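Local coordinates for protein PlaB phospholipase (Legionella pneumophila, PDB 6ZTI) that is an alpha/beta-hydrolase phospholipase that probably cleaves phospholipids, is linked to Legionella virulence, and has its activity controlled by NAD(H)-mediated tetramerization, at residues 347-350 with 351-355; 443-446 with 447-450; 463-466 with 467-471; 420-423 with 424-428; 216-219 with 220-223. All coordinates share one frame; numbering follows the deposited sequence. Where two conformers were deposited one is given.

Interaction 1 of 5, residues 347-350 with 351-355; sequences LIDD and RGNHL
With CG placed between its backbone N and carbonyl carbon (chi1 74°), D349 folds its carboxylate over the turn that follows. OD1 of D349 is gripped twice, by R351 N at 2.7 Å and N353 N at 3.0 Å, the two donors coming from opposite faces of the carboxylate plane. D349 OD2 turns its syn lone pair to N353 ND2 (3.1 Å); carboxylate and amide stand 79° apart, yet OD2 stays in the amide plane. Y431 OH also bonds to OD2, fixing the group further. On I348 the CG2 methyl sits beside the backbone N and lies over one face of the H354 imidazole, 3.8 Å from the ring centroid, as a CH-pi contact. Farther back, L347 CD1 meets L355 CD1 at 3.8 Å. The backbones join through L355 N to L347 O (2.9 Å) and D349 N to N353 O (3.0 Å). At the tip, R351 NH2 forms a salt bridge with D70 of the second subunit, while D350 OD1 takes R461 N. G352 N bonds weakly to D349 O, and with G352 at positive phi the whole is a type I turn with a G1 beta bulge, reversing the chain after strand 340-349.

Interaction 2 of 5, residues 443-446 with 447-450; sequences IHKI and LHPN
The H448 imidazole is approached obliquely by K445 NZ, which stands 3.1 Å from H448 ND1, and the same ring has K445 CG 3.9 Å from its CE1. Its plane is turned steeply from the CA-CB-CG plane (chi2 -87°), and the H448 side chain also touches R252 of strand 245-252. The second flat group is the L447 peptide. K445 NZ gives a weak hydrogen bond to L447 O at 3.0 Å, and K445 CG follows at 3.6 Å from that same L447 O. K445 gets there by starting with CG between its backbone N and carbonyl carbon (chi1 55°) and then bending at its last two torsions, which curls the chain back over the following residues. The ammonium thus has L447 O and H448 ND1 as neighbours, less than a right angle apart, a setting that could disfavour a protonated ring. All this belongs to the irregular connection between strands 429-439 and 452-463, antiparallel neighbours in the large mixed sheet. The apolar side is built by I446 and L447, where I446 CG1 meets L447 CG at 4.2 Å. I446 leans on F415 and M250; L447 packs on L413 and Y397, its side chain about 6 Å from that of L362, a residue of an NAD-binding site. L447 N is buried here and has no polar partner in the model. H448 O accepts from S341 OG, tying the connection to strand 340-349.

Interaction 3 of 5, residues 463-466 with 467-471; sequences VDRT and VFRIS
One arginine covers another's guanidinium with its aliphatic root: R465 CB sits over the centre of one face of the R469 guanidinium, 3.7 Å from its plane. Bends at chi2 (-84°) and chi3 (83°) fold R469 back into this place, and R469 NE fixes its rotation by donating to F468 O at 2.9 Å, with the acceptor close to the guanidinium plane. The two guanidinium groups share a counter-ion, since R465 NH1 and R469 NH2 both form salt bridges with D82 of the second subunit. The backbone turns through V467 N to D464 O (3.1 Å) and F468 N to R465 O (3.3 Å). D464 OD1 uses its anti lone pair for T466 N at 3.0 Å, an Asx turn, and also accepts T484 N. Beside the turn, V463 CG1 touches V467 CG2 at 3.6 Å, the two side chains crossing at about a right angle. F468 points the other way, its ring meeting F76 and Y60 of the second subunit. The arrangement is a 3-10 turn that connects strand 452-463 to strand 468-471, where 468-471 pairs antiparallel with a strand of the second subunit and carries the sheet across the interface.

Interaction 4 of 5, residues 420-423 with 424-428; sequences YPES and SDQAL
Q426 binds E422 with both ends of its amide. Q426 OE1 accepts E422 N at 3.0 Å along an almost straight line (N-H...O 178°), although the donor stands well above the amide's carbonyl plane. Q426 NE2 donates a hydrogen bond to E422 OE2 at 3.1 Å; the carboxylate uses its anti lone pair, and OE2 lies close to the amide plane. The two flat groups are turned 54° to each other. E422 CG, set between its own backbone N and carbonyl carbon (chi1 55°), brings the carboxylate to the amide, which it meets at a slant, while E422 OE1 has a long, weak ion pair with K418. Next comes the backbone: S423 O accepts both Q426 N and A427 N, each S423 O to N distance being 3.1 Å, the second donor nearly along the C=O axis. This is one helical turn without a helix to follow. S423 OG adds weak bonds to D425 N (3.3 Å) and Q426 N (3.4 Å), whereas S423 N is buried with no partner in the model. Beyond these bonds comes the packing, where P421, after a cis peptide bond, presses CG against A427 CB at 3.4 Å, tighter than usual van der Waals contact. P421 and A427 both rest on T66 of the second subunit, and L428 N bonds to D64 of that chain. Because one glutamine amide meets both the backbone N-H and carboxylate OE2 of E422, the loop between strands 412-419 and 429-439 carries its own polar fastening at the surface.

Interaction 5 of 5, residues 216-219 with 220-223; sequences GSNG and VVRV. Unlike the reference sequence in segment 216-219: N218 (reference Asp).
N218, an aspartate in the reference sequence, carries CG from CB into the position between the backbone N and the carbonyl carbon (chi1 64°), which turns the amide back across the loop toward the two valines that follow. CG lies 3.7 Å from V221 O. OD1 then takes two backbone donors: V220 N reaches N218 OD1 at 2.9 Å, and V221 N reaches N218 OD1 at 2.9 Å along an essentially straight line (N-H...O 179°). Both come in tilted from the amide's carbonyl plane, V221 N the more so. At the tip, ND2 has a weak hydrogen bond to H266 ND1, and the backbone of N218 also bonds to H266. The V220 bond makes an Asx turn, and one residue earlier S217 OG accepts G219 N at 2.9 Å, an ST turn, so two side-chain-closed turns overlap in the loop between strand 191-197 and helix 223-226. G216 and G219 both have positive phi, which lets the chain bend at G216 and again at G219. Across the loop, N218 N donates to V221 O at 3.2 Å and V223 N to G216 O at 2.9 Å; S217 and R222 form a single beta bridge between antiparallel backbones. R222 stretches away from this bridge, extended from CG to NE, to salt-bridge D380, a residue lining a bound thio-NAD, and E214, while its guanidinium meets F394 as a cation-pi pair. V223 packs on F258 and V260 of strand 257-261.

How the interactions relate
From the N terminus, interaction 5 comes first, folding the loop between strand 191-197 and helix 223-226. Interaction 1 follows as the turn after strand 340-349, then interaction 4 links strands 412-419 and 429-439, interaction 2 links 429-439 and 452-463, and interaction 3 starts where 452-463 ends. All five are local and lie in series; none encloses or crosses another. Two pairs meet in space. Interaction 2 touches interaction 5 where N450 packs on V223, so the loop before strand 452-463 meets the start of helix 223-226. Interactions 3 and 4 are joined by D464 with L428 and S424, and by V467 on L428; both, with interaction 1, face the second subunit.

Interaction 1 of 5, residues 347-350 with 351-355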
loop_
_atom_site.group_PDB
_atom_site.type_symbol
_atom_site.label_atom_id
_atom_site.label_comp_id
_atom_site.label_asym_id
_atom_site.label_seq_id
_atom_site.Cartn_x
_atom_site.Cartn_y
_atom_site.Cartn_z
ATOM N N LEU B 347 12.247 16.398 10.182
ATOM C CA LEU B 347 12.889 15.568 11.193
ATOM C C LEU B 347 13.863 14.602 10.538
ATOM O O LEU B 347 13.452 13.707 9.789
ATOM C CB LEU B 347 11.837 14.792 11.982
ATOM C CG LEU B 347 11.831 14.834 13.507
ATOM C CD1 LEU B 347 13.234 14.987 14.084
ATOM C CD2 LEU B 347 10.902 15.943 13.982
ATOM N N ILE B 348 15.146 14.740 10.868
ATOM C CA ILE B 348 16.203 13.916 10.309
ATOM C C ILE B 348 17.134 13.480 11.433
ATOM O O ILE B 348 16.980 13.882 12.592
ATOM C CB ILE B 348 16.995 14.657 9.211
ATOM C CG1 ILE B 348 17.501 15.993 9.749
ATOM C CG2 ILE B 348 16.109 14.896 7.984
ATOM C CD1 ILE B 348 18.470 16.704 8.813
ATOM N N ASP B 349 18.100 12.631 11.083
ATOM C CA ASP B 349 19.175 12.256 11.989
ATOM C C ASP B 349 20.498 12.499 11.295
ATOM O O ASP B 349 20.549 12.880 10.123
ATOM C CB ASP B 349 19.046 10.812 12.487
ATOM C CG ASP B 349 19.409 9.751 11.443
ATOM O OD1 ASP B 349 20.067 10.035 10.410
ATOM O OD2 ASP B 349 19.020 8.587 11.690
ATOM N N ASP B 350 21.573 12.287 12.038
ATOM C CA ASP B 350 22.912 12.628 11.582
ATOM C C ASP B 350 23.515 11.593 10.644
ATOM O O ASP B 350 24.683 11.740 10.272
ATOM C CB ASP B 350 23.843 12.831 12.778
ATOM C CG ASP B 350 23.925 11.613 13.686
ATOM O OD1 ASP B 350 22.966 10.818 13.745
ATOM O OD2 ASP B 350 24.956 11.471 14.372
ATOM N N ARG B 351 22.754 10.574 10.243
ATOM C CA ARG B 351 23.235 9.555 9.318
ATOM C C ARG B 351 22.483 9.585 7.996
ATOM O O ARG B 351 22.631 8.663 7.190
ATOM C CB ARG B 351 23.126 8.160 9.947
ATOM C CG ARG B 351 23.737 8.050 11.332
ATOM C CD ARG B 351 25.211 8.407 11.311
ATOM N NE ARG B 351 26.006 7.459 10.532
ATOM C CZ ARG B 351 27.177 7.741 9.965
ATOM N NH1 ARG B 351 27.704 8.959 10.062
ATOM N NH2 ARG B 351 27.821 6.803 9.284
ATOM N N GLY B 352 21.673 10.607 7.760
ATOM C CA GLY B 352 20.995 10.770 6.495
ATOM C C GLY B 352 19.578 10.252 6.441
ATOM O O GLY B 352 19.003 10.191 5.349
ATOM N N ASN B 353 18.989 9.893 7.571
ATOM C CA ASN B 353 17.641 9.351 7.587
ATOM C C ASN B 353 16.629 10.437 7.887
ATOM O O ASN B 353 16.880 11.325 8.703
ATOM C CB ASN B 353 17.521 8.242 8.630
ATOM C CG ASN B 353 18.414 7.074 8.325
ATOM O OD1 ASN B 353 18.242 6.419 7.295
ATOM N ND2 ASN B 353 19.380 6.796 9.215
ATOM N N HIS B 354 15.490 10.374 7.206
ATOM C CA HIS B 354 14.308 11.069 7.673
ATOM C C HIS B 354 13.641 10.209 8.734
ATOM O O HIS B 354 13.581 8.982 8.614
ATOM C CB HIS B 354 13.354 11.361 6.519
ATOM C CG HIS B 354 13.777 12.525 5.679
ATOM N ND1 HIS B 354 13.285 13.800 5.870
ATOM C CD2 HIS B 354 14.664 12.612 4.658
ATOM C CE1 HIS B 354 13.845 14.620 4.997
ATOM N NE2 HIS B 354 14.682 13.924 4.248
ATOM N N LEU B 355 13.180 10.854 9.797
ATOM C CA LEU B 355 12.520 10.158 10.888
ATOM C C LEU B 355 11.029 10.084 10.600
ATOM O O LEU B 355 10.403 11.105 10.297
ATOM C CB LEU B 355 12.789 10.874 12.208
ATOM C CG LEU B 355 14.277 11.035 12.532
ATOM C CD1 LEU B 355 14.456 11.405 14.004
ATOM C CD2 LEU B 355 15.058 9.769 12.197
HETATM O O HOH W 1 27.843 11.081 12.767
#

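Interaction 2 of 5, residues 443-446 with 447-450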
loop_
_atom_site.group_PDB
_atom_site.type_symbol
_atom_site.label_atom_id
_atom_site.label_comp_id
_atom_site.label_asym_id
_atom_site.label_seq_id
_atom_site.Cartn_x
_atom_site.Cartn_y
_atom_site.Cartn_z
ATOM N N ILE B 443 13.042 39.692 20.135
ATOM C CA ILE B 443 13.075 39.877 18.685
ATOM C C ILE B 443 13.707 38.684 17.982
ATOM O O ILE B 443 13.715 38.639 16.742
ATOM C CB ILE B 443 13.821 41.170 18.290
ATOM C CG1 ILE B 443 15.311 41.072 18.634
ATOM C CG2 ILE B 443 13.185 42.385 18.974
ATOM C CD1 ILE B 443 16.083 42.370 18.418
ATOM N N HIS B 444 14.232 37.711 18.733
ATOM C CA HIS B 444 14.776 36.480 18.174
ATOM C C HIS B 444 13.738 35.361 18.110
ATOM O O HIS B 444 14.101 34.176 18.153
ATOM C CB HIS B 444 15.990 36.023 18.990
ATOM C CG HIS B 444 16.975 37.113 19.291
ATOM N ND1 HIS B 444 16.893 38.374 18.740
ATOM C CD2 HIS B 444 18.069 37.126 20.091
ATOM C CE1 HIS B 444 17.890 39.117 19.188
ATOM N NE2 HIS B 444 18.619 38.383 20.009
ATOM N N LYS B 445 12.453 35.700 18.011
ATOM C CA LYS B 445 11.400 34.698 18.086
ATOM C C LYS B 445 11.277 33.934 16.771
ATOM O O LYS B 445 11.623 34.434 15.698
ATOM C CB LYS B 445 10.071 35.352 18.446
ATOM C CG LYS B 445 9.640 36.471 17.532
ATOM C CD LYS B 445 8.613 37.361 18.230
ATOM C CE LYS B 445 7.259 37.291 17.560
ATOM N NZ LYS B 445 7.266 37.928 16.204
ATOM N N ILE B 446 10.771 32.700 16.865
ATOM C CA ILE B 446 10.671 31.836 15.696
ATOM C C ILE B 446 9.339 31.945 14.961
ATOM O O ILE B 446 9.233 31.456 13.823
ATOM C CB ILE B 446 10.913 30.374 16.110
ATOM C CG1 ILE B 446 9.757 29.848 16.964
ATOM C CG2 ILE B 446 12.217 30.262 16.889
ATOM C CD1 ILE B 446 9.930 28.411 17.376
ATOM N N LEU B 447 8.320 32.551 15.572
ATOM C CA LEU B 447 7.013 32.735 14.958
ATOM C C LEU B 447 6.772 34.205 14.672
ATOM O O LEU B 447 7.055 35.066 15.511
ATOM C CB LEU B 447 5.871 32.256 15.854
ATOM C CG LEU B 447 5.778 30.794 16.214
ATOM C CD1 LEU B 447 4.551 30.620 17.077
ATOM C CD2 LEU B 447 5.714 29.932 14.977
ATOM N N HIS B 448 6.218 34.476 13.495
ATOM C CA HIS B 448 5.794 35.802 13.102
ATOM C C HIS B 448 4.433 35.680 12.439
ATOM O O HIS B 448 4.166 34.686 11.744
ATOM C CB HIS B 448 6.772 36.453 12.128
ATOM C CG HIS B 448 8.163 36.548 12.654
ATOM N ND1 HIS B 448 8.596 37.613 13.412
ATOM C CD2 HIS B 448 9.219 35.709 12.540
ATOM C CE1 HIS B 448 9.861 37.429 13.745
ATOM N NE2 HIS B 448 10.264 36.283 13.222
ATOM N N PRO B 449 3.559 36.658 12.629
ATOM C CA PRO B 449 2.277 36.620 11.933
ATOM C C PRO B 449 2.482 36.695 10.433
ATOM O O PRO B 449 3.389 37.369 9.951
ATOM C CB PRO B 449 1.539 37.845 12.474
ATOM C CG PRO B 449 2.648 38.783 12.933
ATOM C CD PRO B 449 3.721 37.881 13.441
ATOM N N ASN B 450 1.634 35.978 9.703
ATOM C CA ASN B 450 1.671 35.914 8.246
ATOM C C ASN B 450 2.967 35.318 7.703
ATOM O O ASN B 450 3.303 35.560 6.548
ATOM C CB ASN B 450 1.458 37.289 7.604
ATOM C CG ASN B 450 0.198 37.952 8.076
ATOM O OD1 ASN B 450 -0.845 37.307 8.225
ATOM N ND2 ASN B 450 0.295 39.230 8.379
#

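Interaction 3 of 5, residues 463-466 with 467-471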
loop_
_atom_site.group_PDB
_atom_site.type_symbol
_atom_site.label_atom_id
_atom_site.label_comp_id
_atom_site.label_asym_id
_atom_site.label_seq_id
_atom_site.Cartn_x
_atom_site.Cartn_y
_atom_site.Cartn_z
ATOM N N VAL B 463 23.917 4.350 18.819
ATOM C CA VAL B 463 24.076 2.925 18.538
ATOM C C VAL B 463 24.806 2.302 19.719
ATOM O O VAL B 463 25.928 2.708 20.053
ATOM C CB VAL B 463 24.835 2.677 17.228
ATOM C CG1 VAL B 463 24.960 1.180 16.945
ATOM C CG2 VAL B 463 24.142 3.384 16.073
ATOM N N ASP B 464 24.160 1.335 20.361
ATOM C CA ASP B 464 24.753 0.663 21.504
ATOM C C ASP B 464 25.934 -0.204 21.080
ATOM O O ASP B 464 25.942 -0.816 20.006
ATOM C CB ASP B 464 23.706 -0.190 22.206
ATOM C CG ASP B 464 24.130 -0.595 23.596
ATOM O OD1 ASP B 464 24.972 -1.514 23.730
ATOM O OD2 ASP B 464 23.623 0.023 24.554
ATOM N N ARG B 465 26.938 -0.271 21.955
ATOM C CA ARG B 465 28.147 -1.009 21.618
ATOM C C ARG B 465 27.883 -2.491 21.385
ATOM O O ARG B 465 28.711 -3.160 20.766
ATOM C CB ARG B 465 29.203 -0.826 22.710
ATOM C CG ARG B 465 29.696 0.600 22.776
ATOM C CD ARG B 465 30.896 0.796 23.664
ATOM N NE ARG B 465 31.209 2.221 23.783
ATOM C CZ ARG B 465 32.416 2.707 24.044
ATOM N NH1 ARG B 465 33.450 1.889 24.206
ATOM N NH2 ARG B 465 32.587 4.019 24.134
ATOM N N THR B 466 26.741 -3.016 21.832
ATOM C CA THR B 466 26.465 -4.431 21.621
ATOM C C THR B 466 26.309 -4.777 20.146
ATOM O O THR B 466 26.537 -5.932 19.768
ATOM C CB THR B 466 25.213 -4.838 22.393
ATOM O OG1 THR B 466 25.486 -4.771 23.795
ATOM C CG2 THR B 466 24.790 -6.256 22.037
ATOM N N VAL B 467 25.947 -3.806 19.303
ATOM C CA VAL B 467 25.757 -4.097 17.884
ATOM C C VAL B 467 26.967 -4.812 17.296
ATOM O O VAL B 467 26.827 -5.609 16.359
ATOM C CB VAL B 467 25.419 -2.794 17.127
ATOM C CG1 VAL B 467 25.452 -3.002 15.624
ATOM C CG2 VAL B 467 24.040 -2.288 17.564
ATOM N N PHE B 468 28.162 -4.561 17.829
ATOM C CA PHE B 468 29.354 -5.277 17.382
ATOM C C PHE B 468 30.370 -5.313 18.513
ATOM O O PHE B 468 30.784 -4.263 19.016
ATOM C CB PHE B 468 29.968 -4.621 16.134
ATOM C CG PHE B 468 30.746 -5.572 15.267
ATOM C CD1 PHE B 468 31.725 -6.394 15.806
ATOM C CD2 PHE B 468 30.502 -5.637 13.905
ATOM C CE1 PHE B 468 32.451 -7.273 15.002
ATOM C CE2 PHE B 468 31.209 -6.512 13.088
ATOM C CZ PHE B 468 32.191 -7.336 13.639
ATOM N N ARG B 469 30.781 -6.518 18.892
ATOM C CA ARG B 469 31.858 -6.728 19.848
ATOM C C ARG B 469 32.842 -7.733 19.259
ATOM O O ARG B 469 32.488 -8.533 18.390
ATOM C CB ARG B 469 31.322 -7.243 21.201
ATOM C CG ARG B 469 30.303 -6.329 21.890
ATOM C CD ARG B 469 30.977 -5.222 22.698
ATOM N NE ARG B 469 31.362 -4.087 21.860
ATOM C CZ ARG B 469 32.169 -3.101 22.250
ATOM N NH1 ARG B 469 32.690 -3.109 23.466
ATOM N NH2 ARG B 469 32.460 -2.100 21.423
ATOM N N ILE B 470 34.091 -7.688 19.728
ATOM C CA ILE B 470 35.076 -8.716 19.407
ATOM C C ILE B 470 35.711 -9.208 20.701
ATOM O O ILE B 470 35.915 -8.432 21.640
ATOM C CB ILE B 470 36.154 -8.213 18.425
ATOM C CG1 ILE B 470 36.998 -7.100 19.042
ATOM C CG2 ILE B 470 35.510 -7.730 17.138
ATOM C CD1 ILE B 470 38.165 -6.682 18.173
ATOM N N SER B 471 36.018 -10.499 20.746
ATOM C CA SER B 471 36.575 -11.148 21.921
ATOM C C SER B 471 37.569 -12.211 21.487
ATOM O O SER B 471 37.331 -12.917 20.504
ATOM C CB SER B 471 35.468 -11.798 22.758
ATOM O OG SER B 471 36.017 -12.760 23.633
#

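Interaction 4 of 5, residues 420-423 with 424-428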
loop_
_atom_site.group_PDB
_atom_site.type_symbol
_atom_site.label_atom_id
_atom_site.label_comp_id
_atom_site.label_asym_id
_atom_site.label_seq_id
_atom_site.Cartn_x
_atom_site.Cartn_y
_atom_site.Cartn_z
ATOM N N TYR B 420 11.351 7.534 17.987
ATOM C CA TYR B 420 11.348 6.139 18.402
ATOM C C TYR B 420 12.210 5.320 17.456
ATOM O O TYR B 420 12.318 5.653 16.272
ATOM C CB TYR B 420 9.927 5.552 18.432
ATOM C CG TYR B 420 9.006 6.332 19.326
ATOM C CD1 TYR B 420 8.868 6.012 20.666
ATOM C CD2 TYR B 420 8.299 7.422 18.837
ATOM C CE1 TYR B 420 8.046 6.749 21.483
ATOM C CE2 TYR B 420 7.487 8.154 19.642
ATOM C CZ TYR B 420 7.356 7.821 20.959
ATOM O OH TYR B 420 6.533 8.581 21.747
ATOM N N PRO B 421 12.858 4.248 17.954
ATOM C CA PRO B 421 12.866 3.809 19.362
ATOM C C PRO B 421 13.600 4.796 20.264
ATOM O O PRO B 421 14.452 5.537 19.771
ATOM C CB PRO B 421 13.595 2.467 19.310
ATOM C CG PRO B 421 14.454 2.557 18.120
ATOM C CD PRO B 421 13.737 3.414 17.114
ATOM N N GLU B 422 13.267 4.812 21.555
ATOM C CA GLU B 422 13.754 5.838 22.470
ATOM C C GLU B 422 14.742 5.332 23.514
ATOM O O GLU B 422 15.215 6.131 24.325
ATOM C CB GLU B 422 12.575 6.514 23.185
ATOM C CG GLU B 422 11.661 5.538 23.905
ATOM C CD GLU B 422 10.661 6.233 24.810
ATOM O OE1 GLU B 422 10.789 7.462 25.001
ATOM O OE2 GLU B 422 9.750 5.551 25.325
ATOM N N SER B 423 15.077 4.048 23.523
ATOM C CA SER B 423 16.036 3.563 24.505
ATOM C C SER B 423 16.703 2.296 23.993
ATOM O O SER B 423 16.196 1.626 23.090
ATOM C CB SER B 423 15.364 3.290 25.853
ATOM O OG SER B 423 14.626 2.079 25.809
ATOM N N SER B 424 17.848 1.974 24.604
ATOM C CA SER B 424 18.547 0.728 24.298
ATOM C C SER B 424 17.656 -0.484 24.523
ATOM O O SER B 424 17.752 -1.473 23.788
ATOM C CB SER B 424 19.809 0.612 25.156
ATOM O OG SER B 424 20.811 1.512 24.715
ATOM N N ASP B 425 16.792 -0.428 25.541
ATOM C CA ASP B 425 15.942 -1.568 25.875
ATOM C C ASP B 425 14.918 -1.854 24.783
ATOM O O ASP B 425 14.457 -2.993 24.651
ATOM C CB ASP B 425 15.243 -1.305 27.207
ATOM C CG ASP B 425 16.206 -0.857 28.283
ATOM O OD1 ASP B 425 17.128 -1.633 28.609
ATOM O OD2 ASP B 425 16.059 0.278 28.785
ATOM N N GLN B 426 14.543 -0.840 24.005
ATOM C CA GLN B 426 13.610 -1.005 22.898
ATOM C C GLN B 426 14.317 -1.435 21.617
ATOM O O GLN B 426 13.819 -2.301 20.890
ATOM C CB GLN B 426 12.855 0.306 22.662
ATOM C CG GLN B 426 12.122 0.806 23.891
ATOM C CD GLN B 426 11.463 2.143 23.667
ATOM O OE1 GLN B 426 11.462 2.674 22.552
ATOM N NE2 GLN B 426 10.894 2.702 24.730
ATOM N N ALA B 427 15.467 -0.835 21.331
ATOM C CA ALA B 427 16.261 -1.185 20.163
ATOM C C ALA B 427 17.704 -0.784 20.429
ATOM O O ALA B 427 17.981 0.092 21.251
ATOM C CB ALA B 427 15.742 -0.490 18.902
ATOM N N LEU B 428 18.623 -1.436 19.714
ATOM C CA LEU B 428 20.038 -1.134 19.863
ATOM C C LEU B 428 20.448 0.135 19.125
ATOM O O LEU B 428 21.527 0.671 19.396
ATOM C CB LEU B 428 20.860 -2.335 19.384
ATOM C CG LEU B 428 20.717 -3.542 20.315
ATOM C CD1 LEU B 428 21.344 -4.772 19.709
ATOM C CD2 LEU B 428 21.337 -3.262 21.688
#

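Interaction 5 of 5, residues 216-219 with 220-223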
loop_
_atom_site.group_PDB
_atom_site.type_symbol
_atom_site.label_atom_id
_atom_site.label_comp_id
_atom_site.label_asym_id
_atom_site.label_seq_id
_atom_site.Cartn_x
_atom_site.Cartn_y
_atom_site.Cartn_z
ATOM N N GLY B 216 -7.532 32.613 7.654
ATOM C CA GLY B 216 -6.128 32.818 7.354
ATOM C C GLY B 216 -5.730 32.420 5.958
ATOM O O GLY B 216 -4.536 32.467 5.629
ATOM N N SER B 217 -6.691 32.039 5.126
ATOM C CA SER B 217 -6.461 31.653 3.750
ATOM C C SER B 217 -7.451 32.394 2.865
ATOM O O SER B 217 -8.416 33.001 3.343
ATOM C CB SER B 217 -6.612 30.144 3.558
ATOM O OG SER B 217 -7.932 29.822 3.146
ATOM N N ASN B 218 -7.202 32.338 1.557
ATOM C CA ASN B 218 -8.126 32.865 0.558
ATOM C C ASN B 218 -8.973 31.766 -0.075
ATOM O O ASN B 218 -9.588 31.985 -1.129
ATOM C CB ASN B 218 -7.368 33.636 -0.524
ATOM C CG ASN B 218 -6.425 32.752 -1.333
ATOM O OD1 ASN B 218 -6.421 31.535 -1.199
ATOM N ND2 ASN B 218 -5.627 33.376 -2.196
ATOM N N GLY B 219 -9.031 30.599 0.562
ATOM C CA GLY B 219 -9.701 29.442 0.034
ATOM C C GLY B 219 -8.768 28.425 -0.582
ATOM O O GLY B 219 -9.156 27.267 -0.733
ATOM N N VAL B 220 -7.550 28.830 -0.943
ATOM C CA VAL B 220 -6.616 27.921 -1.593
ATOM C C VAL B 220 -5.240 28.011 -0.945
ATOM O O VAL B 220 -4.601 26.987 -0.710
ATOM C CB VAL B 220 -6.528 28.216 -3.102
ATOM C CG1 VAL B 220 -5.474 27.346 -3.764
ATOM C CG2 VAL B 220 -7.868 28.018 -3.753
ATOM N N VAL B 221 -4.762 29.224 -0.668
ATOM C CA VAL B 221 -3.430 29.436 -0.117
ATOM C C VAL B 221 -3.549 30.238 1.165
ATOM O O VAL B 221 -4.249 31.255 1.215
ATOM C CB VAL B 221 -2.497 30.149 -1.117
ATOM C CG1 VAL B 221 -2.125 29.215 -2.244
ATOM C CG2 VAL B 221 -3.147 31.415 -1.667
ATOM N N ARG B 222 -2.857 29.783 2.197
ATOM C CA ARG B 222 -2.793 30.525 3.439
ATOM C C ARG B 222 -1.911 31.755 3.247
ATOM O O ARG B 222 -0.885 31.695 2.569
ATOM C CB ARG B 222 -2.238 29.625 4.541
ATOM C CG ARG B 222 -3.056 28.350 4.742
ATOM C CD ARG B 222 -2.279 27.288 5.469
ATOM N NE ARG B 222 -3.168 26.283 6.037
ATOM C CZ ARG B 222 -2.772 25.139 6.592
ATOM N NH1 ARG B 222 -1.489 24.829 6.649
ATOM N NH2 ARG B 222 -3.674 24.296 7.089
ATOM N N VAL B 223 -2.320 32.882 3.839
ATOM C CA VAL B 223 -1.492 34.088 3.774
ATOM C C VAL B 223 -0.049 33.747 4.113
ATOM O O VAL B 223 0.892 34.167 3.436
ATOM C CB VAL B 223 -2.040 35.178 4.714
ATOM C CG1 VAL B 223 -1.120 36.398 4.726
ATOM C CG2 VAL B 223 -3.452 35.590 4.332
#